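Local coordinates for trans-2-enoyl-CoA reductase [NADH] (Treponema denticola ATCC 35405, PDB 4GGO), which reduces the carbon-carbon double bond of trans-2-enoyl-CoA substrates such as crotonyl-CoA with NADH, in bacterial fatty acid synthesis, at residues H255-A260 with A272-N277; C227-Y232 with P268-F273; D209-I214 with H261-E266; A320-R325 with N336-D341. One frame throughout, in Å; residues are numbered along the deposited sequence.

Interaction 1: H255-A260 with A272-N277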
# COMPACT_ATOMS: atom_id res chain seq x y z
N HIS A 255 -15.65 -0.38 8.91
CA HIS A 255 -15.16 0.22 10.15
C HIS A 255 -14.21 1.36 9.82
O HIS A 255 -14.19 2.38 10.51
CB HIS A 255 -14.46 -0.84 11.01
CG HIS A 255 -14.13 -0.36 12.39
ND1 HIS A 255 -13.02 0.39 12.68
CD2 HIS A 255 -14.78 -0.54 13.57
CE1 HIS A 255 -12.99 0.66 13.97
NE2 HIS A 255 -14.05 0.11 14.53
N LEU A 256 -13.41 1.18 8.77
CA LEU A 256 -12.49 2.20 8.30
C LEU A 256 -13.25 3.46 7.90
O LEU A 256 -12.84 4.58 8.21
CB LEU A 256 -11.69 1.69 7.10
CG LEU A 256 -10.17 1.64 7.16
CD1 LEU A 256 -9.58 1.83 5.77
CD2 LEU A 256 -9.60 2.66 8.13
N GLU A 257 -14.36 3.27 7.19
CA GLU A 257 -15.16 4.38 6.69
C GLU A 257 -15.87 5.12 7.82
O GLU A 257 -15.93 6.35 7.82
CB GLU A 257 -16.17 3.88 5.65
CG GLU A 257 -15.52 3.33 4.38
CD GLU A 257 -16.50 2.59 3.49
OE1 GLU A 257 -17.66 2.37 3.92
OE2 GLU A 257 -16.12 2.22 2.36
N ALA A 258 -16.40 4.37 8.77
CA ALA A 258 -17.06 4.96 9.93
C ALA A 258 -16.05 5.71 10.80
O ALA A 258 -16.40 6.69 11.47
CB ALA A 258 -17.76 3.89 10.75
N THR A 259 -14.80 5.25 10.78
CA THR A 259 -13.74 5.89 11.54
C THR A 259 -13.36 7.25 10.95
O THR A 259 -13.27 8.24 11.68
CB THR A 259 -12.49 4.99 11.63
OG1 THR A 259 -12.80 3.81 12.37
CG2 THR A 259 -11.35 5.73 12.32
N ALA A 260 -13.16 7.29 9.64
CA ALA A 260 -12.85 8.54 8.94
C ALA A 260 -13.97 9.54 9.16
O ALA A 260 -13.75 10.75 9.19
CB ALA A 260 -12.66 8.28 7.46
N ALA A 272 -10.31 14.09 7.17
CA ALA A 272 -10.04 12.65 7.11
C ALA A 272 -10.80 11.98 5.97
O ALA A 272 -11.98 12.26 5.75
CB ALA A 272 -10.40 12.00 8.44
N PHE A 273 -10.12 11.10 5.25
CA PHE A 273 -10.73 10.38 4.14
C PHE A 273 -10.27 8.94 4.09
O PHE A 273 -9.14 8.62 4.47
CB PHE A 273 -10.36 11.03 2.80
CG PHE A 273 -10.69 12.49 2.71
CD1 PHE A 273 -11.94 12.91 2.29
CD2 PHE A 273 -9.74 13.45 3.02
CE1 PHE A 273 -12.24 14.25 2.20
CE2 PHE A 273 -10.03 14.79 2.93
CZ PHE A 273 -11.29 15.20 2.51
N VAL A 274 -11.14 8.06 3.62
CA VAL A 274 -10.70 6.76 3.15
C VAL A 274 -10.38 6.91 1.68
O VAL A 274 -11.20 7.42 0.91
CB VAL A 274 -11.78 5.68 3.33
CG1 VAL A 274 -11.37 4.40 2.60
CG2 VAL A 274 -12.01 5.40 4.81
N SER A 275 -9.18 6.52 1.28
CA SER A 275 -8.80 6.57 -0.12
C SER A 275 -8.85 5.17 -0.72
O SER A 275 -8.07 4.30 -0.34
CB SER A 275 -7.40 7.16 -0.29
OG SER A 275 -7.04 7.26 -1.66
N VAL A 276 -9.78 4.96 -1.64
CA VAL A 276 -9.91 3.67 -2.30
C VAL A 276 -8.97 3.63 -3.50
O VAL A 276 -9.16 4.36 -4.48
CB VAL A 276 -11.35 3.41 -2.76
CG1 VAL A 276 -11.51 1.95 -3.19
CG2 VAL A 276 -12.33 3.74 -1.64
N ASN A 277 -7.96 2.77 -3.42
CA ASN A 277 -6.97 2.66 -4.48
C ASN A 277 -7.25 1.49 -5.42
O ASN A 277 -8.17 0.71 -5.19
CB ASN A 277 -5.57 2.53 -3.87
CG ASN A 277 -5.18 3.74 -3.03
OD1 ASN A 277 -5.99 4.64 -2.80
ND2 ASN A 277 -3.94 3.76 -2.57
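Val274 lays its CG2 methyl against one turn of the helix 255-260, and this single branch does most of the touching. With CG1 anti to the backbone N (chi1 170°), CG2 falls beside N, anti to the carbonyl carbon, and meets the backbone as much as side chains: Val274 CG2 lies 3.6 Å from Leu256 O and 3.8 Å from Glu257 CA. Ala260 CB lies 4.0 Å from Val274 CG2. On the Glu257 side, the glutamate crosses Val274 at about a right angle, touching CG2 with its CG while the extended chain carries the carboxylate off to Lys253, an NAD(+)-binding residue, and to Arg337, which both form salt bridges with OE2. Toward the C-terminal end of the helix segment, alanine faces alanine. Ala272 CB approaches Ala260 O at 3.7 Å, and with such small side chains the two backbones close to 5.3 Å between Ala260 CA and Ala272 CA. The contact itself is apolar. Helix and strand run nearly antiparallel, at 151°, as expected where a crossover helix packs on the strand that follows it in a Rossmann-type parallel sheet.

Interaction 2: C227-Y232 with P268-F273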
# COMPACT_ATOMS: atom_id res chain seq x y z
N CYS A 227 -5.27 19.62 8.72
CA CYS A 227 -4.42 18.47 8.42
C CYS A 227 -5.19 17.38 7.69
O CYS A 227 -6.30 17.02 8.07
CB CYS A 227 -3.82 17.90 9.71
SG CYS A 227 -2.71 16.49 9.46
N ILE A 228 -4.60 16.86 6.62
CA ILE A 228 -5.19 15.78 5.86
C ILE A 228 -4.71 14.43 6.38
O ILE A 228 -3.51 14.23 6.57
CB ILE A 228 -4.83 15.87 4.36
CG1 ILE A 228 -5.36 17.17 3.76
CG2 ILE A 228 -5.37 14.66 3.61
CD1 ILE A 228 -4.98 17.36 2.31
N THR A 229 -5.63 13.52 6.64
CA THR A 229 -5.24 12.15 6.97
C THR A 229 -6.03 11.13 6.14
O THR A 229 -7.24 11.24 5.99
CB THR A 229 -5.35 11.85 8.49
OG1 THR A 229 -4.86 10.53 8.76
CG2 THR A 229 -6.79 11.97 8.98
N LEU A 230 -5.31 10.16 5.59
CA LEU A 230 -5.91 9.18 4.69
C LEU A 230 -5.61 7.76 5.13
O LEU A 230 -4.54 7.48 5.65
CB LEU A 230 -5.39 9.37 3.26
CG LEU A 230 -5.41 10.77 2.65
CD1 LEU A 230 -4.85 10.73 1.24
CD2 LEU A 230 -6.81 11.35 2.65
N ALA A 231 -6.58 6.87 4.92
CA ALA A 231 -6.35 5.44 5.10
C ALA A 231 -6.69 4.74 3.79
O ALA A 231 -7.77 4.92 3.24
CB ALA A 231 -7.21 4.90 6.23
N TYR A 232 -5.74 3.96 3.28
CA TYR A 232 -5.92 3.30 1.99
C TYR A 232 -6.78 2.06 2.12
O TYR A 232 -6.75 1.37 3.14
CB TYR A 232 -4.56 2.96 1.37
CG TYR A 232 -3.76 4.19 1.00
CD1 TYR A 232 -4.39 5.32 0.50
CD2 TYR A 232 -2.38 4.21 1.15
CE1 TYR A 232 -3.66 6.45 0.15
CE2 TYR A 232 -1.64 5.34 0.81
CZ TYR A 232 -2.29 6.45 0.31
OH TYR A 232 -1.58 7.58 -0.03
N PRO A 268 -13.11 19.28 13.97
CA PRO A 268 -13.54 20.19 12.90
C PRO A 268 -12.36 20.83 12.17
O PRO A 268 -12.55 21.43 11.10
CB PRO A 268 -14.33 21.26 13.65
CG PRO A 268 -14.82 20.57 14.88
CD PRO A 268 -13.70 19.64 15.27
N SER A 269 -11.17 20.71 12.73
CA SER A 269 -9.97 21.27 12.14
C SER A 269 -9.18 20.24 11.35
O SER A 269 -8.00 20.42 11.07
CB SER A 269 -9.07 21.86 13.24
OG SER A 269 -8.64 20.85 14.14
N ILE A 270 -9.84 19.14 10.98
CA ILE A 270 -9.16 18.06 10.27
C ILE A 270 -9.93 17.62 9.02
O ILE A 270 -11.12 17.88 8.89
CB ILE A 270 -8.93 16.84 11.19
CG1 ILE A 270 -7.57 16.20 10.90
CG2 ILE A 270 -10.06 15.82 11.06
CD1 ILE A 270 -7.19 15.10 11.87
N ARG A 271 -9.22 16.98 8.10
CA ARG A 271 -9.83 16.45 6.89
C ARG A 271 -9.44 14.98 6.70
O ARG A 271 -8.38 14.67 6.15
CB ARG A 271 -9.41 17.27 5.67
CG ARG A 271 -10.01 18.68 5.65
CD ARG A 271 -9.56 19.46 4.42
NE ARG A 271 -8.14 19.78 4.46
CZ ARG A 271 -7.50 20.46 3.52
NH1 ARG A 271 -8.15 20.91 2.46
NH2 ARG A 271 -6.20 20.70 3.65
N ALA A 272 -10.31 14.09 7.17
CA ALA A 272 -10.04 12.65 7.11
C ALA A 272 -10.80 11.98 5.97
O ALA A 272 -11.98 12.26 5.75
CB ALA A 272 -10.40 12.00 8.44
N PHE A 273 -10.12 11.10 5.25
CA PHE A 273 -10.73 10.38 4.14
C PHE A 273 -10.27 8.94 4.09
O PHE A 273 -9.14 8.62 4.47
CB PHE A 273 -10.36 11.03 2.80
CG PHE A 273 -10.69 12.49 2.71
CD1 PHE A 273 -11.94 12.91 2.29
CD2 PHE A 273 -9.74 13.45 3.02
CE1 PHE A 273 -12.24 14.25 2.20
CE2 PHE A 273 -10.03 14.79 2.93
CZ PHE A 273 -11.29 15.20 2.51
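Thr229 and Ala272 meet on the face of the sheet that helix 208-219 covers, with Thr229 CG2 3.7 Å from Ala272 CB. The threonine methyl sits between the backbone N and the carbonyl carbon, while OG1 is anti to N (chi1 -176°) and bonds with Trp210 NE1 and Ile144 O. On the reverse face Leu230 CD2 lies 3.6 Å from Phe273 CB and at the ring edge, near its plane, beside Phe273 CD2. The neighbouring helix 311-323 adds Leu318 and Leu323 against Leu230, which is buried and closely packed. Toward the start of the strands the same face turns to solvent: Arg271 is exposed, its chain bent at chi3, and its guanidinium takes Ile228 CD1 over one face. Ile228 CG1 lies 3.6 Å from Arg271 NH2, which also bonds to Gly226 O. Between the faces the backbones are joined in parallel register: Arg271 N donates to Cys227 O, Thr229 N to Arg271 O, Phe273 N to Thr229 O and Ala231 N to Phe273 O, at 2.9 to 3.1 Å. Four similar, fairly straight bonds imply that backbone pairing fixes the register, with apolar packing round Leu230 and the guanidinium covering Ile228 CG1 and CD1 on the solvent side.

Interaction 3: D209-I214 with H261-E266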
# COMPACT_ATOMS: atom_id res chain seq x y z
N ASP A 209 -6.52 1.71 15.14
CA ASP A 209 -5.16 2.23 15.31
C ASP A 209 -5.00 3.59 14.65
O ASP A 209 -4.30 4.46 15.17
CB ASP A 209 -4.13 1.26 14.74
CG ASP A 209 -2.71 1.73 14.96
OD1 ASP A 209 -2.35 1.99 16.13
OD2 ASP A 209 -1.95 1.84 13.97
N TRP A 210 -5.66 3.77 13.51
CA TRP A 210 -5.64 5.03 12.79
C TRP A 210 -6.16 6.15 13.68
O TRP A 210 -5.51 7.19 13.84
CB TRP A 210 -6.51 4.92 11.54
CG TRP A 210 -6.59 6.16 10.70
CD1 TRP A 210 -5.69 7.19 10.67
CD2 TRP A 210 -7.62 6.51 9.78
NE1 TRP A 210 -6.10 8.15 9.78
CE2 TRP A 210 -7.29 7.76 9.22
CE3 TRP A 210 -8.80 5.88 9.37
CZ2 TRP A 210 -8.09 8.39 8.27
CZ3 TRP A 210 -9.60 6.52 8.43
CH2 TRP A 210 -9.24 7.76 7.89
N GLU A 211 -7.33 5.93 14.27
CA GLU A 211 -7.94 6.91 15.16
C GLU A 211 -7.08 7.13 16.40
O GLU A 211 -7.01 8.24 16.93
CB GLU A 211 -9.35 6.45 15.56
CG GLU A 211 -10.18 7.51 16.26
CD GLU A 211 -11.60 7.07 16.50
OE1 GLU A 211 -11.84 5.85 16.64
OE2 GLU A 211 -12.50 7.94 16.55
N ARG A 212 -6.42 6.07 16.86
CA ARG A 212 -5.55 6.16 18.02
C ARG A 212 -4.34 7.04 17.70
O ARG A 212 -3.92 7.85 18.53
CB ARG A 212 -5.09 4.77 18.46
CG ARG A 212 -4.48 4.73 19.86
CD ARG A 212 -4.01 3.33 20.22
NE ARG A 212 -3.50 3.25 21.58
CZ ARG A 212 -4.19 2.78 22.62
NH1 ARG A 212 -5.43 2.34 22.44
NH2 ARG A 212 -3.64 2.75 23.82
N TRP A 213 -3.79 6.88 16.50
CA TRP A 213 -2.69 7.72 16.04
C TRP A 213 -3.10 9.19 16.02
O TRP A 213 -2.37 10.05 16.51
CB TRP A 213 -2.22 7.30 14.65
CG TRP A 213 -1.16 6.24 14.65
CD1 TRP A 213 -1.33 4.90 14.48
CD2 TRP A 213 0.25 6.45 14.82
NE1 TRP A 213 -0.12 4.25 14.54
CE2 TRP A 213 0.87 5.18 14.74
CE3 TRP A 213 1.05 7.58 15.03
CZ2 TRP A 213 2.25 5.02 14.87
CZ3 TRP A 213 2.41 7.41 15.15
CH2 TRP A 213 3.00 6.14 15.07
N ILE A 214 -4.27 9.47 15.45
CA ILE A 214 -4.75 10.83 15.31
C ILE A 214 -5.05 11.48 16.66
O ILE A 214 -4.62 12.61 16.92
CB ILE A 214 -6.01 10.90 14.43
CG1 ILE A 214 -5.71 10.35 13.03
CG2 ILE A 214 -6.52 12.33 14.33
CD1 ILE A 214 -4.58 11.05 12.32
N HIS A 261 -15.17 9.00 9.30
CA HIS A 261 -16.37 9.80 9.51
C HIS A 261 -16.36 10.39 10.91
O HIS A 261 -16.62 11.58 11.10
CB HIS A 261 -17.59 8.91 9.30
CG HIS A 261 -18.89 9.66 9.27
ND1 HIS A 261 -19.94 9.35 10.10
CD2 HIS A 261 -19.30 10.70 8.50
CE1 HIS A 261 -20.95 10.17 9.84
NE2 HIS A 261 -20.58 10.99 8.88
N ARG A 262 -16.07 9.55 11.90
CA ARG A 262 -16.02 9.99 13.29
C ARG A 262 -14.87 10.97 13.53
O ARG A 262 -14.98 11.90 14.32
CB ARG A 262 -15.92 8.79 14.23
CG ARG A 262 -15.87 9.15 15.71
CD ARG A 262 -16.18 7.95 16.60
NE ARG A 262 -15.13 6.94 16.59
CZ ARG A 262 -15.17 5.81 15.89
NH1 ARG A 262 -16.22 5.54 15.12
NH2 ARG A 262 -14.16 4.95 15.95
N LEU A 263 -13.75 10.74 12.83
CA LEU A 263 -12.59 11.62 12.91
C LEU A 263 -12.94 13.06 12.52
O LEU A 263 -12.52 14.01 13.18
CB LEU A 263 -11.46 11.10 12.02
CG LEU A 263 -10.65 9.91 12.53
CD1 LEU A 263 -9.63 9.48 11.48
CD2 LEU A 263 -9.97 10.24 13.85
N ASN A 264 -13.72 13.20 11.45
CA ASN A 264 -14.13 14.51 10.96
C ASN A 264 -15.08 15.22 11.93
O ASN A 264 -15.08 16.44 12.04
CB ASN A 264 -14.79 14.38 9.59
CG ASN A 264 -13.81 14.03 8.50
OD1 ASN A 264 -12.78 14.69 8.34
ND2 ASN A 264 -14.10 12.97 7.76
N LYS A 265 -15.88 14.42 12.62
CA LYS A 265 -16.90 14.94 13.53
C LYS A 265 -16.29 15.56 14.78
O LYS A 265 -16.72 16.61 15.24
CB LYS A 265 -17.87 13.82 13.91
CG LYS A 265 -19.32 14.16 13.64
CD LYS A 265 -20.17 12.91 13.53
CE LYS A 265 -20.69 12.78 12.13
NZ LYS A 265 -19.53 12.79 11.19
N GLU A 266 -15.28 14.89 15.33
CA GLU A 266 -14.69 15.28 16.61
C GLU A 266 -13.53 16.27 16.43
O GLU A 266 -13.13 16.95 17.37
CB GLU A 266 -14.22 14.03 17.36
CG GLU A 266 -15.34 13.01 17.57
CD GLU A 266 -14.86 11.71 18.18
OE1 GLU A 266 -13.63 11.53 18.30
OE2 GLU A 266 -15.71 10.87 18.53
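The Trp210 indole carries Leu263 CD1 over the centre of one face, in a CH-pi contact: the Leu263 CD1 methyl stands 3.7 Å from the centroid of the Trp210 six-membered ring and only 14° off its normal. The two side chains cross obliquely. The ring of Tyr146 also meets the indole, and NE1 bonds to Thr229 OG1, which holds the ring in place. The other flat pair is ionic. At the guanidinium of Arg262, Glu211 OE1 comes to the edge, tilted from the guanidinium plane, and takes a 2.6 Å bond from Arg262 NH2 on its syn side; Glu211 OE2 receives a second, weak bond from Arg262 NE, which the bend at chi3 places beside it. The two side chains cross at about a right angle, with carboxylate and guanidinium planes 49° apart. Leu263 CD2 lies 3.6 Å from Glu211 CG and 4.1 Å from Ile214 CB, and beside the salt bridge the contact is apolar. Glu266 OE1 lies 4.2 Å from Glu211 OE2, a like-charge approach that the Arg262 bridge would probably ease. The helices 209-214 and 261-266 run nearly parallel, at 22°, and lie side by side on one face of the sheet, where Ile214 touches Thr229 and Ile270, and Leu263 touches Ala272, on strands 227-233 and 270-276.

Interaction 4: A320-R325 with N336-D341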
# COMPACT_ATOMS: atom_id res chain seq x y z
N ALA A 320 -1.48 14.96 -6.86
CA ALA A 320 -1.65 16.02 -7.85
C ALA A 320 -3.10 16.28 -8.23
O ALA A 320 -3.48 17.42 -8.51
CB ALA A 320 -0.82 15.71 -9.09
N GLU A 321 -3.92 15.23 -8.25
CA GLU A 321 -5.28 15.33 -8.78
C GLU A 321 -6.38 15.14 -7.74
O GLU A 321 -7.56 15.13 -8.09
CB GLU A 321 -5.47 14.35 -9.94
CG GLU A 321 -4.72 14.72 -11.20
CD GLU A 321 -5.42 15.79 -12.01
OE1 GLU A 321 -6.14 15.44 -12.97
OE2 GLU A 321 -5.26 16.99 -11.69
N ARG A 322 -6.01 14.99 -6.47
CA ARG A 322 -6.99 14.88 -5.40
C ARG A 322 -6.65 15.79 -4.22
O ARG A 322 -7.43 16.67 -3.86
CB ARG A 322 -7.12 13.43 -4.91
CG ARG A 322 -7.61 12.43 -5.95
CD ARG A 322 -9.04 12.71 -6.37
NE ARG A 322 -9.59 11.62 -7.17
CZ ARG A 322 -9.36 11.45 -8.47
NH1 ARG A 322 -8.59 12.31 -9.12
NH2 ARG A 322 -9.90 10.42 -9.11
N LEU A 323 -5.49 15.56 -3.62
CA LEU A 323 -5.10 16.27 -2.41
C LEU A 323 -4.69 17.72 -2.68
O LEU A 323 -5.14 18.63 -1.99
CB LEU A 323 -3.96 15.53 -1.70
CG LEU A 323 -4.21 14.07 -1.35
CD1 LEU A 323 -3.01 13.48 -0.62
CD2 LEU A 323 -5.47 13.92 -0.52
N TYR A 324 -3.84 17.92 -3.68
CA TYR A 324 -3.29 19.25 -3.94
C TYR A 324 -3.59 19.71 -5.37
O TYR A 324 -2.73 19.66 -6.24
CB TYR A 324 -1.79 19.27 -3.65
CG TYR A 324 -1.46 18.75 -2.27
CD1 TYR A 324 -1.59 19.56 -1.15
CD2 TYR A 324 -1.03 17.44 -2.09
CE1 TYR A 324 -1.30 19.08 0.11
CE2 TYR A 324 -0.74 16.95 -0.83
CZ TYR A 324 -0.87 17.78 0.27
OH TYR A 324 -0.58 17.30 1.52
N ARG A 325 -4.83 20.14 -5.58
CA ARG A 325 -5.30 20.58 -6.88
C ARG A 325 -5.31 22.10 -6.99
O ARG A 325 -5.35 22.81 -5.99
CB ARG A 325 -6.71 20.06 -7.14
CG ARG A 325 -6.83 18.55 -7.17
CD ARG A 325 -8.27 18.13 -6.99
NE ARG A 325 -9.17 18.78 -7.94
CZ ARG A 325 -9.52 18.25 -9.11
NH1 ARG A 325 -9.06 17.07 -9.47
NH2 ARG A 325 -10.34 18.92 -9.91
N ASN A 336 -18.22 10.27 0.53
CA ASN A 336 -17.09 11.06 1.02
C ASN A 336 -15.75 10.31 1.01
O ASN A 336 -14.87 10.60 1.82
CB ASN A 336 -17.38 11.63 2.41
CG ASN A 336 -18.57 12.57 2.42
OD1 ASN A 336 -18.48 13.71 1.97
ND2 ASN A 336 -19.69 12.09 2.94
N ARG A 337 -15.61 9.36 0.10
CA ARG A 337 -14.36 8.63 -0.06
C ARG A 337 -13.60 9.14 -1.28
O ARG A 337 -14.20 9.43 -2.31
CB ARG A 337 -14.63 7.13 -0.22
CG ARG A 337 -15.37 6.49 0.94
CD ARG A 337 -15.76 5.05 0.63
NE ARG A 337 -16.58 4.96 -0.57
CZ ARG A 337 -17.44 3.97 -0.82
NH1 ARG A 337 -17.59 2.99 0.06
NH2 ARG A 337 -18.15 3.97 -1.94
N ILE A 338 -12.29 9.25 -1.15
CA ILE A 338 -11.45 9.56 -2.30
C ILE A 338 -11.33 8.30 -3.16
O ILE A 338 -11.06 7.22 -2.64
CB ILE A 338 -10.05 10.03 -1.88
CG1 ILE A 338 -10.14 11.35 -1.10
CG2 ILE A 338 -9.14 10.20 -3.09
CD1 ILE A 338 -8.81 11.88 -0.62
N ARG A 339 -11.54 8.44 -4.46
CA ARG A 339 -11.51 7.30 -5.37
C ARG A 339 -10.45 7.45 -6.45
O ARG A 339 -10.59 8.26 -7.36
CB ARG A 339 -12.88 7.12 -6.04
CG ARG A 339 -14.04 6.98 -5.07
CD ARG A 339 -13.93 5.70 -4.25
NE ARG A 339 -14.05 4.50 -5.07
CZ ARG A 339 -15.20 3.89 -5.33
NH1 ARG A 339 -16.33 4.36 -4.84
NH2 ARG A 339 -15.21 2.80 -6.09
N ILE A 340 -9.38 6.67 -6.34
CA ILE A 340 -8.40 6.60 -7.42
C ILE A 340 -8.40 5.21 -8.04
O ILE A 340 -7.48 4.84 -8.78
CB ILE A 340 -6.98 7.01 -6.98
CG1 ILE A 340 -6.47 6.10 -5.86
CG2 ILE A 340 -6.96 8.47 -6.55
CD1 ILE A 340 -5.04 6.40 -5.45
N ASP A 341 -9.44 4.44 -7.73
CA ASP A 341 -9.71 3.19 -8.43
C ASP A 341 -10.72 3.47 -9.54
O ASP A 341 -11.34 2.55 -10.08
CB ASP A 341 -10.26 2.14 -7.46
CG ASP A 341 -11.56 2.58 -6.80
OD1 ASP A 341 -11.83 3.79 -6.73
OD2 ASP A 341 -12.32 1.69 -6.35
O HOH W 1 -11.91 10.96 -5.66
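Arg322 and Ile338 slide past each other in opposite directions, with Arg322 CG 3.9 Å from Ile338 CG2. A bend at chi2 (-66°) turns CD away from the extended line, and beyond it the flat guanidinium settles over the strand 338-339. Ile340 crosses the arginine obliquely: Ile340 CG2 stands 4.0 Å from the Arg322 guanidinium plane, over one face, offset toward the rim, and also touches CG of the arginine. The edge of the same group meets the backbone. Arg322 NH2 donates to Arg339 O at 2.9 Å with the donor tilted 18° from the carbonyl plane, and also forms a salt bridge with Asp342. NH1 turns back to Glu321 O, approaching from above that carbonyl's plane, while Arg325 NH1 bonds to the same oxygen from the opposite face. Arg322 NE completes the set by giving a 2.8 Å bond to a water that also accepts from Arg339 N, so the guanidinium joins the end of the helix to both backbone polar groups of Arg339. Deeper in, Leu323 CD2 meets Ile338 CD1 at 3.9 Å, the two side chains crossing at about a right angle and leading on to Leu230. Arg339 points its own guanidinium away from the helix and grips Asp341 side-on, NE to OD1 and NH2 to OD2. Helix 311-323 thus packs against the short last strand of the parallel sheet, an edge position in a Rossmann-type alpha/beta fold, with Ile340 near the NAD(+)-binding residue Tyr62.

The four contacts gather round one edge of the seven-stranded parallel sheet. Interactions 1 and 2 share Ala272 and Phe273, ending on the same part of strand 270-276, with centres 9 Å apart. Interaction 3, its centre 8 Å from that of interaction 2, lies on the face where helix 248-266 also makes interaction 1; Asn264 OD1 accepts from Ala272 N. Along the chain the segments of interaction 3 alternate with those of interactions 1 and 2. Interaction 4 follows in series and packs helix 311-323 on the opposite face, 19 Å from interaction 3 between centres. Strand 338-339 hydrogen-bonds to strand 270-276. Together the contacts build helical layers on both sides of the sheet in this NADH-dependent reductase.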